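Local coordinates for protein aac(6')-Ii (Enterococcus faecium, PDB 1N71) that acetylates the 6'-amino group of aminoglycoside antibiotics with acetyl-coenzyme A, a resistance enzyme of the GNAT acetyltransferase superfamily, at residues Ser4-Asn9 / Glu39-Glu44; His74-Glu79 / Thr89-Tyr94; Leu109-Leu114 / Ile169-Thr174. All blocks are in the same frame, centred on the assembly; numbering follows the deposited sequence.

Interaction 1. Residues Ser4-Asn9 / Glu39-Glu44; sequences SEFDRN and EMMNPE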
loop_
_atom_site.group_PDB
_atom_site.type_symbol
_atom_site.label_atom_id
_atom_site.label_comp_id
_atom_site.label_asym_id
_atom_site.label_seq_id
_atom_site.Cartn_x
_atom_site.Cartn_y
_atom_site.Cartn_z
ATOM N N SER A 4 -13.711 -6.578 21.598
ATOM C CA SER A 4 -12.974 -7.831 21.713
ATOM C C SER A 4 -12.663 -8.408 20.340
ATOM O O SER A 4 -13.101 -7.876 19.322
ATOM C CB SER A 4 -13.789 -8.848 22.512
ATOM O OG SER A 4 -14.947 -9.237 21.790
ATOM N N GLU A 5 -11.903 -9.500 20.315
ATOM C CA GLU A 5 -11.558 -10.137 19.052
ATOM C C GLU A 5 -12.844 -10.646 18.420
ATOM O O GLU A 5 -13.706 -11.204 19.099
ATOM C CB GLU A 5 -10.579 -11.298 19.268
ATOM C CG GLU A 5 -9.291 -10.891 19.974
ATOM C CD GLU A 5 -8.239 -11.988 19.973
ATOM O OE1 GLU A 5 -8.601 -13.174 20.142
ATOM O OE2 GLU A 5 -7.044 -11.658 19.818
ATOM N N PHE A 6 -12.968 -10.436 17.116
ATOM C CA PHE A 6 -14.145 -10.850 16.364
ATOM C C PHE A 6 -14.242 -12.374 16.262
ATOM O O PHE A 6 -13.266 -13.041 15.929
ATOM C CB PHE A 6 -14.080 -10.222 14.967
ATOM C CG PHE A 6 -15.292 -10.472 14.123
ATOM C CD1 PHE A 6 -15.504 -11.712 13.531
ATOM C CD2 PHE A 6 -16.223 -9.459 13.916
ATOM C CE1 PHE A 6 -16.629 -11.940 12.740
ATOM C CE2 PHE A 6 -17.349 -9.675 13.130
ATOM C CZ PHE A 6 -17.552 -10.919 12.539
ATOM N N ASP A 7 -15.418 -12.921 16.557
ATOM C CA ASP A 7 -15.625 -14.365 16.465
ATOM C C ASP A 7 -15.823 -14.723 14.999
ATOM O O ASP A 7 -16.916 -14.578 14.454
ATOM C CB ASP A 7 -16.858 -14.793 17.263
ATOM C CG ASP A 7 -17.085 -16.301 17.220
ATOM O OD1 ASP A 7 -17.175 -16.861 16.107
ATOM O OD2 ASP A 7 -17.173 -16.926 18.298
ATOM N N ARG A 8 -14.756 -15.197 14.366
ATOM C CA ARG A 8 -14.781 -15.565 12.956
ATOM C C ARG A 8 -15.771 -16.677 12.615
ATOM O O ARG A 8 -16.031 -16.941 11.442
ATOM C CB ARG A 8 -13.375 -15.981 12.521
ATOM C CG ARG A 8 -12.339 -14.881 12.676
ATOM C CD ARG A 8 -10.930 -15.442 12.690
ATOM N NE ARG A 8 -9.926 -14.383 12.755
ATOM C CZ ARG A 8 -8.651 -14.576 13.081
ATOM N NH1 ARG A 8 -8.211 -15.795 13.381
ATOM N NH2 ARG A 8 -7.813 -13.550 13.099
ATOM N N ASN A 9 -16.329 -17.324 13.635
ATOM C CA ASN A 9 -17.272 -18.413 13.410
ATOM C C ASN A 9 -18.719 -18.056 13.740
ATOM O O ASN A 9 -19.557 -18.946 13.889
ATOM C CB ASN A 9 -16.864 -19.641 14.228
ATOM C CG ASN A 9 -15.442 -20.087 13.945
ATOM O OD1 ASN A 9 -15.063 -20.307 12.794
ATOM N ND2 ASN A 9 -14.647 -20.226 15.002
ATOM N N GLU A 39 -12.544 -12.470 3.602
ATOM C CA GLU A 39 -11.155 -12.081 3.402
ATOM C C GLU A 39 -10.601 -11.457 4.684
ATOM O O GLU A 39 -9.423 -11.618 5.015
ATOM C CB GLU A 39 -11.069 -11.090 2.241
ATOM C CG GLU A 39 -9.661 -10.770 1.789
ATOM C CD GLU A 39 -9.551 -10.686 0.279
ATOM O OE1 GLU A 39 -10.308 -9.901 -0.335
ATOM O OE2 GLU A 39 -8.707 -11.410 -0.295
ATOM N N MET A 40 -11.466 -10.759 5.413
ATOM C CA MET A 40 -11.081 -10.115 6.660
ATOM C C MET A 40 -10.990 -11.132 7.801
ATOM O O MET A 40 -10.420 -10.846 8.856
ATOM C CB MET A 40 -12.090 -9.015 7.007
ATOM C CG MET A 40 -12.141 -7.892 5.972
ATOM S SD MET A 40 -13.441 -6.670 6.244
ATOM C CE MET A 40 -13.245 -5.653 4.777
ATOM N N MET A 41 -11.542 -12.324 7.578
ATOM C CA MET A 41 -11.524 -13.382 8.587
ATOM C C MET A 41 -10.253 -14.232 8.521
ATOM O O MET A 41 -10.061 -15.138 9.334
ATOM C CB MET A 41 -12.746 -14.292 8.422
ATOM C CG MET A 41 -14.085 -13.595 8.599
ATOM S SD MET A 41 -14.289 -12.874 10.238
ATOM C CE MET A 41 -13.820 -11.164 9.905
ATOM N N ASN A 42 -9.395 -13.940 7.549
ATOM C CA ASN A 42 -8.142 -14.673 7.369
ATOM C C ASN A 42 -7.349 -14.766 8.679
ATOM O O ASN A 42 -7.170 -13.771 9.378
ATOM C CB ASN A 42 -7.294 -13.981 6.300
ATOM C CG ASN A 42 -6.123 -14.826 5.845
ATOM O OD1 ASN A 42 -5.358 -15.336 6.660
ATOM N ND2 ASN A 42 -5.972 -14.970 4.534
ATOM N N PRO A 43 -6.858 -15.969 9.023
ATOM C CA PRO A 43 -6.085 -16.185 10.251
ATOM C C PRO A 43 -4.877 -15.262 10.422
ATOM O O PRO A 43 -4.509 -14.917 11.545
ATOM C CB PRO A 43 -5.673 -17.651 10.144
ATOM C CG PRO A 43 -6.820 -18.258 9.422
ATOM C CD PRO A 43 -7.087 -17.248 8.327
ATOM N N GLU A 44 -4.262 -14.861 9.313
ATOM C CA GLU A 44 -3.089 -13.993 9.382
ATOM C C GLU A 44 -3.460 -12.570 9.775
ATOM O O GLU A 44 -2.623 -11.819 10.271
ATOM C CB GLU A 44 -2.361 -13.967 8.036
ATOM C CG GLU A 44 -3.179 -13.367 6.915
#
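The Arg8 and Met41 side chains run antiparallel alongside each other where the loop after strand 2-5 meets the loop after helix 33-40. The Arg8 chain can be followed outward. CG is anti to the carbonyl carbon (chi1 -61°), and the chain is extended from there to NE. Arg8 CB lies 4.0 Å from Met41 SD, and Arg8 CG comes closer, 3.7 Å from the same sulfur. Arg8 CD then leaves the sulfur and touches the backbone, 3.5 Å from Met41 O. NE is near this oxygen too, but makes no hydrogen bond to it. At the tip, Asn42 O lies over one face of the guanidinium, 3.8 Å from Arg8 NH2 and offset toward the rim. Arg8 NH1 rests against Pro43 CA at 3.8 Å. The guanidinium thus lies face-on to the 41-43 backbone, while CB and CG pack on the Met41 sulfur.

Met41 also meets Phe6, and these two side chains cross at about a right angle. The methionine is bent at chi2 and chi3. Its SD sits 3.6 Å from Phe6 CE1, oblique to the ring, as a Met-aromatic contact. Its CE lies over one ring face, near the rim. Each segment holds an Asx turn. Asp7 OD1 accepts from Asn9 N, and Asn42 OD1 accepts from Glu44 N at 2.9 Å, nearly straight at 168°.

Helix 11-24 packs on the same pair, with Lys14 against both Phe6 and Met41. Lys14 NZ is also hydrogen-bonded to Arg8 O. Phe59 of strand 55-66 meets the Phe6 ring at about 90°, and Ala47 of strand 46-52 touches both Phe6 and Met41. The contact thus joins two loops to helix 11-24 and the first strands of the sheet.

Interaction 2. Residues His74-Glu79 / Thr89-Tyr94; sequences HPLVVE and TRLVNY. With COA (coenzyme A), chain E.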
loop_
_atom_site.group_PDB
_atom_site.type_symbol
_atom_site.label_atom_id
_atom_site.label_comp_id
_atom_site.label_asym_id
_atom_site.label_seq_id
_atom_site.Cartn_x
_atom_site.Cartn_y
_atom_site.Cartn_z
ATOM N N HIS A 74 -7.024 -1.832 8.183
ATOM C CA HIS A 74 -8.077 -1.905 7.176
ATOM C C HIS A 74 -9.020 -3.072 7.450
ATOM O O HIS A 74 -8.584 -4.213 7.570
ATOM C CB HIS A 74 -7.453 -2.058 5.782
ATOM C CG HIS A 74 -8.454 -2.263 4.688
ATOM N ND1 HIS A 74 -9.074 -3.475 4.463
ATOM C CD2 HIS A 74 -8.949 -1.410 3.760
ATOM C CE1 HIS A 74 -9.905 -3.360 3.443
ATOM N NE2 HIS A 74 -9.849 -2.116 2.998
ATOM N N PRO A 75 -10.322 -2.789 7.589
ATOM C CA PRO A 75 -10.910 -1.451 7.504
ATOM C C PRO A 75 -11.204 -0.950 8.914
ATOM O O PRO A 75 -10.815 -1.579 9.902
ATOM C CB PRO A 75 -12.190 -1.709 6.740
ATOM C CG PRO A 75 -12.657 -2.992 7.389
ATOM C CD PRO A 75 -11.375 -3.820 7.518
ATOM N N LEU A 76 -11.877 0.190 8.995
ATOM C CA LEU A 76 -12.300 0.752 10.270
ATOM C C LEU A 76 -13.659 1.370 10.002
ATOM O O LEU A 76 -13.782 2.316 9.222
ATOM C CB LEU A 76 -11.345 1.833 10.784
ATOM C CG LEU A 76 -11.862 2.539 12.051
ATOM C CD1 LEU A 76 -12.196 1.506 13.138
ATOM C CD2 LEU A 76 -10.825 3.532 12.559
ATOM N N VAL A 77 -14.685 0.822 10.634
ATOM C CA VAL A 77 -16.025 1.337 10.442
ATOM C C VAL A 77 -16.809 1.280 11.741
ATOM O O VAL A 77 -16.707 0.317 12.503
ATOM C CB VAL A 77 -16.781 0.533 9.364
ATOM C CG1 VAL A 77 -16.875 -0.921 9.778
ATOM C CG2 VAL A 77 -18.177 1.116 9.158
ATOM N N VAL A 78 -17.572 2.338 11.983
ATOM C CA VAL A 78 -18.415 2.464 13.158
ATOM C C VAL A 78 -19.785 2.870 12.623
ATOM O O VAL A 78 -19.870 3.754 11.772
ATOM C CB VAL A 78 -17.898 3.574 14.098
ATOM C CG1 VAL A 78 -18.877 3.788 15.250
ATOM C CG2 VAL A 78 -16.516 3.204 14.628
ATOM N N GLU A 79 -20.851 2.227 13.094
ATOM C CA GLU A 79 -22.189 2.589 12.621
ATOM C C GLU A 79 -22.312 4.103 12.660
ATOM O O GLU A 79 -21.994 4.727 13.671
ATOM C CB GLU A 79 -23.276 1.982 13.505
ATOM C CG GLU A 79 -23.299 0.476 13.532
ATOM C CD GLU A 79 -24.541 -0.062 14.212
ATOM O OE1 GLU A 79 -24.863 0.406 15.325
ATOM O OE2 GLU A 79 -25.194 -0.958 13.638
ATOM N N THR A 89 -11.880 5.045 18.814
ATOM C CA THR A 89 -10.659 5.125 19.608
ATOM C C THR A 89 -10.383 3.781 20.268
ATOM O O THR A 89 -9.265 3.263 20.219
ATOM C CB THR A 89 -10.776 6.199 20.707
ATOM O OG1 THR A 89 -10.935 7.489 20.102
ATOM C CG2 THR A 89 -9.530 6.201 21.585
ATOM N N ARG A 90 -11.411 3.217 20.886
ATOM C CA ARG A 90 -11.265 1.935 21.557
ATOM C C ARG A 90 -10.886 0.822 20.582
ATOM O O ARG A 90 -10.106 -0.071 20.922
ATOM C CB ARG A 90 -12.561 1.619 22.308
ATOM C CG ARG A 90 -12.871 2.689 23.352
ATOM C CD ARG A 90 -14.262 2.540 23.923
ATOM N NE ARG A 90 -14.407 1.291 24.652
ATOM C CZ ARG A 90 -15.556 0.849 25.147
ATOM N NH1 ARG A 90 -16.663 1.562 24.983
ATOM N NH2 ARG A 90 -15.593 -0.301 25.809
ATOM N N LEU A 91 -11.418 0.877 19.364
ATOM C CA LEU A 91 -11.086 -0.132 18.360
ATOM C C LEU A 91 -9.628 -0.003 17.925
ATOM O O LEU A 91 -8.914 -0.997 17.806
ATOM C CB LEU A 91 -11.992 0.002 17.125
ATOM C CG LEU A 91 -13.442 -0.472 17.257
ATOM C CD1 LEU A 91 -14.210 -0.153 15.975
ATOM C CD2 LEU A 91 -13.466 -1.967 17.542
ATOM N N VAL A 92 -9.183 1.224 17.681
ATOM C CA VAL A 92 -7.805 1.437 17.261
ATOM C C VAL A 92 -6.827 1.012 18.350
ATOM O O VAL A 92 -5.844 0.332 18.074
ATOM C CB VAL A 92 -7.569 2.903 16.882
ATOM C CG1 VAL A 92 -6.085 3.162 16.662
ATOM C CG2 VAL A 92 -8.350 3.219 15.613
ATOM N N ASN A 93 -7.102 1.399 19.590
ATOM C CA ASN A 93 -6.222 1.027 20.689
ATOM C C ASN A 93 -6.166 -0.484 20.887
ATOM O O ASN A 93 -5.110 -1.032 21.215
ATOM C CB ASN A 93 -6.661 1.717 21.984
ATOM C CG ASN A 93 -6.396 3.211 21.960
ATOM O OD1 ASN A 93 -5.359 3.657 21.473
ATOM N ND2 ASN A 93 -7.322 3.988 22.500
ATOM N N TYR A 94 -7.292 -1.165 20.682
ATOM C CA TYR A 94 -7.316 -2.614 20.841
ATOM C C TYR A 94 -6.521 -3.240 19.698
ATOM O O TYR A 94 -5.778 -4.197 19.891
ATOM C CB TYR A 94 -8.758 -3.132 20.838
ATOM C CG TYR A 94 -8.910 -4.554 21.337
ATOM C CD1 TYR A 94 -8.595 -5.638 20.524
ATOM C CD2 TYR A 94 -9.369 -4.811 22.627
ATOM C CE1 TYR A 94 -8.733 -6.948 20.983
ATOM C CE2 TYR A 94 -9.510 -6.116 23.097
ATOM C CZ TYR A 94 -9.191 -7.178 22.268
ATOM O OH TYR A 94 -9.334 -8.470 22.724
HETATM N N1A COA E . -12.697 14.650 11.810
HETATM C C2A COA E . -12.045 15.187 12.857
HETATM N N3A COA E . -11.931 14.687 14.108
HETATM C C4A COA E . -12.582 13.479 14.224
HETATM C C5A COA E . -13.287 12.815 13.246
HETATM C C6A COA E . -13.334 13.444 11.961
HETATM N N6A COA E . -13.980 12.909 10.928
HETATM N N7A COA E . -13.805 11.625 13.732
HETATM C C8A COA E . -13.420 11.606 14.975
HETATM N N9A COA E . -12.675 12.700 15.349
HETATM C C1B COA E . -12.090 13.007 16.662
HETATM C C2B COA E . -13.141 13.260 17.747
HETATM O O2B COA E . -13.515 14.643 17.727
HETATM C C3B COA E . -12.446 12.947 19.068
HETATM O O3B COA E . -11.593 14.058 19.396
HETATM P P3B COA E . -11.665 14.766 20.843
HETATM O O7A COA E . -13.073 15.220 20.957
HETATM O O8A COA E . -10.672 15.865 20.743
HETATM O O9A COA E . -11.288 13.692 21.794
HETATM C C4B COA E . -11.551 11.768 18.662
HETATM O O4B COA E . -11.359 11.935 17.251
HETATM C C5B COA E . -12.115 10.380 18.996
HETATM O O5B COA E . -13.246 10.088 18.166
HETATM P P1A COA E . -14.117 8.741 18.343
HETATM O O1A COA E . -15.393 9.091 19.006
HETATM O O2A COA E . -13.256 7.679 18.909
HETATM O O3A COA E . -14.410 8.384 16.806
HETATM P P2A COA E . -15.622 7.516 16.203
HETATM O O4A COA E . -16.654 8.440 15.688
HETATM O O5A COA E . -16.000 6.441 17.143
HETATM O O6A COA E . -14.899 6.828 14.944
HETATM C CBP COA E . -14.336 7.142 12.598
HETATM C CCP COA E . -14.116 7.611 14.030
HETATM C CDP COA E . -13.556 8.076 11.663
HETATM C CEP COA E . -13.801 5.686 12.459
HETATM C CAP COA E . -15.895 7.203 12.290
HETATM O OAP COA E . -16.402 8.539 12.370
HETATM C C9P COA E . -16.277 6.512 10.969
HETATM O O9P COA E . -16.773 5.377 10.980
HETATM N N8P COA E . -16.040 7.204 9.847
HETATM C C7P COA E . -16.323 6.742 8.493
HETATM C C6P COA E . -15.308 5.717 7.994
HETATM C C5P COA E . -14.013 6.336 7.500
HETATM O O5P COA E . -14.031 7.259 6.677
HETATM N N4P COA E . -12.883 5.819 8.005
HETATM C C3P COA E . -11.525 6.260 7.668
HETATM C C2P COA E . -10.648 5.107 7.205
HETATM S S1P COA E . -9.683 5.494 5.732
#
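Leu76 and Leu91 meet inside the beta-alpha-beta unit of the GNAT fold, where helix 87-101 packs on strand 70-78. The strand and helix segments run nearly antiparallel (152°), with axes 9.8 Å apart. No hydrogen bond joins them, and the contact is made mainly by apolar side chains.

Leu76 is the main bump on the strand. Its CG is anti to the backbone N (chi1 174°), and its two methyls part toward different neighbours. CD1 meets Leu91 CD1 at 3.9 Å. CD2 meets Val92 CG2, also at 3.9 Å, the two side chains crossing at about a right angle. The branch of Leu76 thus fits against two successive helix residues. Leu91 CD1 in turn reaches into the notch between Leu76 and Val78, 4.3 Å from Val78 CG2. Ile60 of strand 55-66 and Phe146 of helix 144-149 help to close this core.

Coenzyme A packs beside the contact. Its methyl CEP lies 3.7 Å from Leu76 CD2, so one leucine methyl touches both cofactor and helix. Val78 N donates to the pantetheine carbonyl O9P. Gly88 N is also hydrogen-bonded to coenzyme A. As in GNAT enzymes, the start of the helix binds the pyrophosphate. There Thr89 grips one oxygen twice: its N donates to O2A of coenzyme A, and Thr89 OG1 donates to the same O2A at 2.6 Å.

Interaction 3. Residues Leu109-Leu114 / Ile169-Thr174; sequences LGTDDL and IWMAKT. With COA (coenzyme A), chain E.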
loop_
_atom_site.group_PDB
_atom_site.type_symbol
_atom_site.label_atom_id
_atom_site.label_comp_id
_atom_site.label_asym_id
_atom_site.label_seq_id
_atom_site.Cartn_x
_atom_site.Cartn_y
_atom_site.Cartn_z
ATOM N N LEU A 109 -1.937 3.312 7.230
ATOM C CA LEU A 109 -3.237 3.295 6.584
ATOM C C LEU A 109 -3.283 4.345 5.492
ATOM O O LEU A 109 -2.443 5.247 5.439
ATOM C CB LEU A 109 -4.326 3.591 7.622
ATOM C CG LEU A 109 -4.162 4.944 8.332
ATOM C CD1 LEU A 109 -4.867 6.044 7.535
ATOM C CD2 LEU A 109 -4.740 4.866 9.737
ATOM N N GLY A 110 -4.264 4.206 4.612
ATOM C CA GLY A 110 -4.447 5.166 3.546
ATOM C C GLY A 110 -5.859 5.707 3.670
ATOM O O GLY A 110 -6.824 4.940 3.646
ATOM N N THR A 111 -5.988 7.018 3.848
ATOM C CA THR A 111 -7.300 7.641 3.950
ATOM C C THR A 111 -7.414 8.603 2.770
ATOM O O THR A 111 -6.668 9.574 2.667
ATOM C CB THR A 111 -7.475 8.390 5.301
ATOM O OG1 THR A 111 -8.785 8.965 5.364
ATOM C CG2 THR A 111 -6.433 9.486 5.464
ATOM N N ASP A 112 -8.346 8.317 1.868
ATOM C CA ASP A 112 -8.516 9.131 0.674
ATOM C C ASP A 112 -9.298 10.420 0.895
ATOM O O ASP A 112 -10.050 10.550 1.855
ATOM C CB ASP A 112 -9.183 8.295 -0.421
ATOM C CG ASP A 112 -8.455 6.982 -0.675
ATOM O OD1 ASP A 112 -8.593 6.044 0.149
ATOM O OD2 ASP A 112 -7.733 6.887 -1.691
ATOM N N ASP A 113 -9.085 11.383 0.004
ATOM C CA ASP A 113 -9.774 12.665 0.059
ATOM C C ASP A 113 -10.384 12.843 -1.329
ATOM O O ASP A 113 -9.742 13.364 -2.238
ATOM C CB ASP A 113 -8.788 13.801 0.354
ATOM C CG ASP A 113 -9.483 15.140 0.557
ATOM O OD1 ASP A 113 -10.721 15.204 0.384
ATOM O OD2 ASP A 113 -8.798 16.128 0.889
ATOM N N LEU A 114 -11.626 12.389 -1.483
ATOM C CA LEU A 114 -12.326 12.458 -2.765
ATOM C C LEU A 114 -13.201 13.692 -2.954
ATOM O O LEU A 114 -13.527 14.046 -4.086
ATOM C CB LEU A 114 -13.206 11.218 -2.945
ATOM C CG LEU A 114 -12.618 9.864 -2.550
ATOM C CD1 LEU A 114 -13.691 8.794 -2.719
ATOM C CD2 LEU A 114 -11.393 9.553 -3.401
ATOM N N ILE A 169 -4.094 9.691 1.349
ATOM C CA ILE A 169 -3.195 10.232 2.357
ATOM C C ILE A 169 -2.694 9.066 3.203
ATOM O O ILE A 169 -3.498 8.354 3.800
ATOM C CB ILE A 169 -3.933 11.230 3.266
ATOM C CG1 ILE A 169 -4.494 12.383 2.421
ATOM C CG2 ILE A 169 -2.990 11.755 4.337
ATOM C CD1 ILE A 169 -5.456 13.311 3.175
ATOM N N TRP A 170 -1.377 8.871 3.241
ATOM C CA TRP A 170 -0.780 7.781 4.014
ATOM C C TRP A 170 -0.389 8.238 5.415
ATOM O O TRP A 170 0.336 9.217 5.575
ATOM C CB TRP A 170 0.472 7.238 3.314
ATOM C CG TRP A 170 0.208 6.298 2.183
ATOM C CD1 TRP A 170 -0.521 5.140 2.226
ATOM C CD2 TRP A 170 0.738 6.388 0.853
ATOM N NE1 TRP A 170 -0.471 4.503 1.008
ATOM C CE2 TRP A 170 0.294 5.247 0.148
ATOM C CE3 TRP A 170 1.548 7.321 0.192
ATOM C CZ2 TRP A 170 0.633 5.013 -1.189
ATOM C CZ3 TRP A 170 1.887 7.088 -1.140
ATOM C CH2 TRP A 170 1.427 5.940 -1.815
ATOM N N MET A 171 -0.861 7.512 6.422
ATOM C CA MET A 171 -0.561 7.828 7.809
ATOM C C MET A 171 0.037 6.604 8.497
ATOM O O MET A 171 -0.267 5.466 8.138
ATOM C CB MET A 171 -1.832 8.268 8.528
ATOM C CG MET A 171 -2.526 9.439 7.845
ATOM S SD MET A 171 -3.876 10.101 8.802
ATOM C CE MET A 171 -2.994 10.788 10.196
ATOM N N ALA A 172 0.882 6.832 9.493
ATOM C CA ALA A 172 1.509 5.712 10.175
ATOM C C ALA A 172 1.846 6.031 11.615
ATOM O O ALA A 172 1.957 7.198 12.010
ATOM C CB ALA A 172 2.770 5.294 9.421
ATOM N N LYS A 173 2.004 4.976 12.397
ATOM C CA LYS A 173 2.343 5.099 13.800
ATOM C C LYS A 173 3.166 3.880 14.191
ATOM O O LYS A 173 2.872 2.761 13.772
ATOM C CB LYS A 173 1.067 5.155 14.652
ATOM C CG LYS A 173 1.318 5.233 16.159
ATOM C CD LYS A 173 0.004 5.209 16.943
ATOM C CE LYS A 173 0.238 5.289 18.443
ATOM N NZ LYS A 173 -1.048 5.203 19.215
ATOM N N THR A 174 4.229 4.104 14.949
ATOM C CA THR A 174 5.039 2.999 15.434
ATOM C C THR A 174 4.419 2.791 16.814
ATOM O O THR A 174 4.359 3.713 17.627
ATOM C CB THR A 174 6.517 3.391 15.483
ATOM O OG1 THR A 174 7.047 3.340 14.148
ATOM C CG2 THR A 174 7.299 2.450 16.374
HETATM N N1A COA E . -12.697 14.650 11.810
HETATM C C2A COA E . -12.045 15.187 12.857
HETATM N N3A COA E . -11.931 14.687 14.108
HETATM C C4A COA E . -12.582 13.479 14.224
HETATM C C5A COA E . -13.287 12.815 13.246
HETATM C C6A COA E . -13.334 13.444 11.961
HETATM N N6A COA E . -13.980 12.909 10.928
HETATM N N7A COA E . -13.805 11.625 13.732
HETATM C C8A COA E . -13.420 11.606 14.975
HETATM N N9A COA E . -12.675 12.700 15.349
HETATM C C1B COA E . -12.090 13.007 16.662
HETATM C C2B COA E . -13.141 13.260 17.747
HETATM O O2B COA E . -13.515 14.643 17.727
HETATM C C3B COA E . -12.446 12.947 19.068
HETATM O O3B COA E . -11.593 14.058 19.396
HETATM P P3B COA E . -11.665 14.766 20.843
HETATM O O7A COA E . -13.073 15.220 20.957
HETATM O O8A COA E . -10.672 15.865 20.743
HETATM O O9A COA E . -11.288 13.692 21.794
HETATM C C4B COA E . -11.551 11.768 18.662
HETATM O O4B COA E . -11.359 11.935 17.251
HETATM C C5B COA E . -12.115 10.380 18.996
HETATM O O5B COA E . -13.246 10.088 18.166
HETATM P P1A COA E . -14.117 8.741 18.343
HETATM O O1A COA E . -15.393 9.091 19.006
HETATM O O2A COA E . -13.256 7.679 18.909
HETATM O O3A COA E . -14.410 8.384 16.806
HETATM P P2A COA E . -15.622 7.516 16.203
HETATM O O4A COA E . -16.654 8.440 15.688
HETATM O O5A COA E . -16.000 6.441 17.143
HETATM O O6A COA E . -14.899 6.828 14.944
HETATM C CBP COA E . -14.336 7.142 12.598
HETATM C CCP COA E . -14.116 7.611 14.030
HETATM C CDP COA E . -13.556 8.076 11.663
HETATM C CEP COA E . -13.801 5.686 12.459
HETATM C CAP COA E . -15.895 7.203 12.290
HETATM O OAP COA E . -16.402 8.539 12.370
HETATM C C9P COA E . -16.277 6.512 10.969
HETATM O O9P COA E . -16.773 5.377 10.980
HETATM N N8P COA E . -16.040 7.204 9.847
HETATM C C7P COA E . -16.323 6.742 8.493
HETATM C C6P COA E . -15.308 5.717 7.994
HETATM C C5P COA E . -14.013 6.336 7.500
HETATM O O5P COA E . -14.031 7.259 6.677
HETATM N N4P COA E . -12.883 5.819 8.005
HETATM C C3P COA E . -11.525 6.260 7.668
HETATM C C2P COA E . -10.648 5.107 7.205
HETATM S S1P COA E . -9.683 5.494 5.732
#
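Thr111 and Ile169 are neighbours with their side chains directed alike, and so are Leu109 and Met171 two residues along the two strands. All four project from one face of the antiparallel pair. Thr111 CG2 packs 3.8 Å from Ile169 CB. Leu109 CD1 rests 3.9 Å from Met171 CB. The leucine CG sits between its own N and carbonyl carbon (chi1 59°), a crowded position that sets Leu109 CG 3.9 Å from Met171 O. The bend at chi3 turns the Met171 tip off the other strand.

Four backbone bonds join these two hydrogen-bonded pairs. One is Thr111 N to Ile169 O, 2.8 Å. The return bond from Ile169 N comes from well above the plane of the Thr111 carbonyl.

Between them, Gly110 and Trp170 form a non-hydrogen-bonded pair with CA atoms 4.5 Å apart. Trp170 projects from the other face. Its indole edge lies near Leu109 O, with CD1 3.7 Å from that oxygen. Gly110 has no side chain on this face, and Trp170 CD1 comes within 4.1 Å of Gly110 CA.

The thiol end of coenzyme A reaches strand 106-112: S1P lies 3.6 Å from both Gly110 O and Thr111 OG1. Thr111 OG1 is also hydrogen-bonded to His142.

The two strands sit in the second half of the sheet, with strand 153-158 beyond 168-174. Tyr147 of helix 144-149 covers Leu109 and Met171. On the other face, Trp170 stacks on Trp170 of the second subunit, placing this part of the sheet at the dimer interface.

From the N terminus, interaction 1 closes first. It brings the loop after strand 2-5 to the loop after helix 33-40, round a mostly helical connection. Interaction 2 then closes a short loop from strand 70-78 to helix 87-101. Interaction 3 comes last and spans the longest loop, from strand 106-112 to strand 168-174. The three follow in series; none nests or crosses. Interactions 1 and 2 touch through Met40 and Pro75, and through Glu5 and Tyr94. Interactions 2 and 3 do not touch, but both reach coenzyme A, and their strands 70-78 and 106-112 are neighbours. Interaction 1 links one sheet edge to the N-terminal helices, 2 packs a helix on the sheet, and 3 pairs two strands.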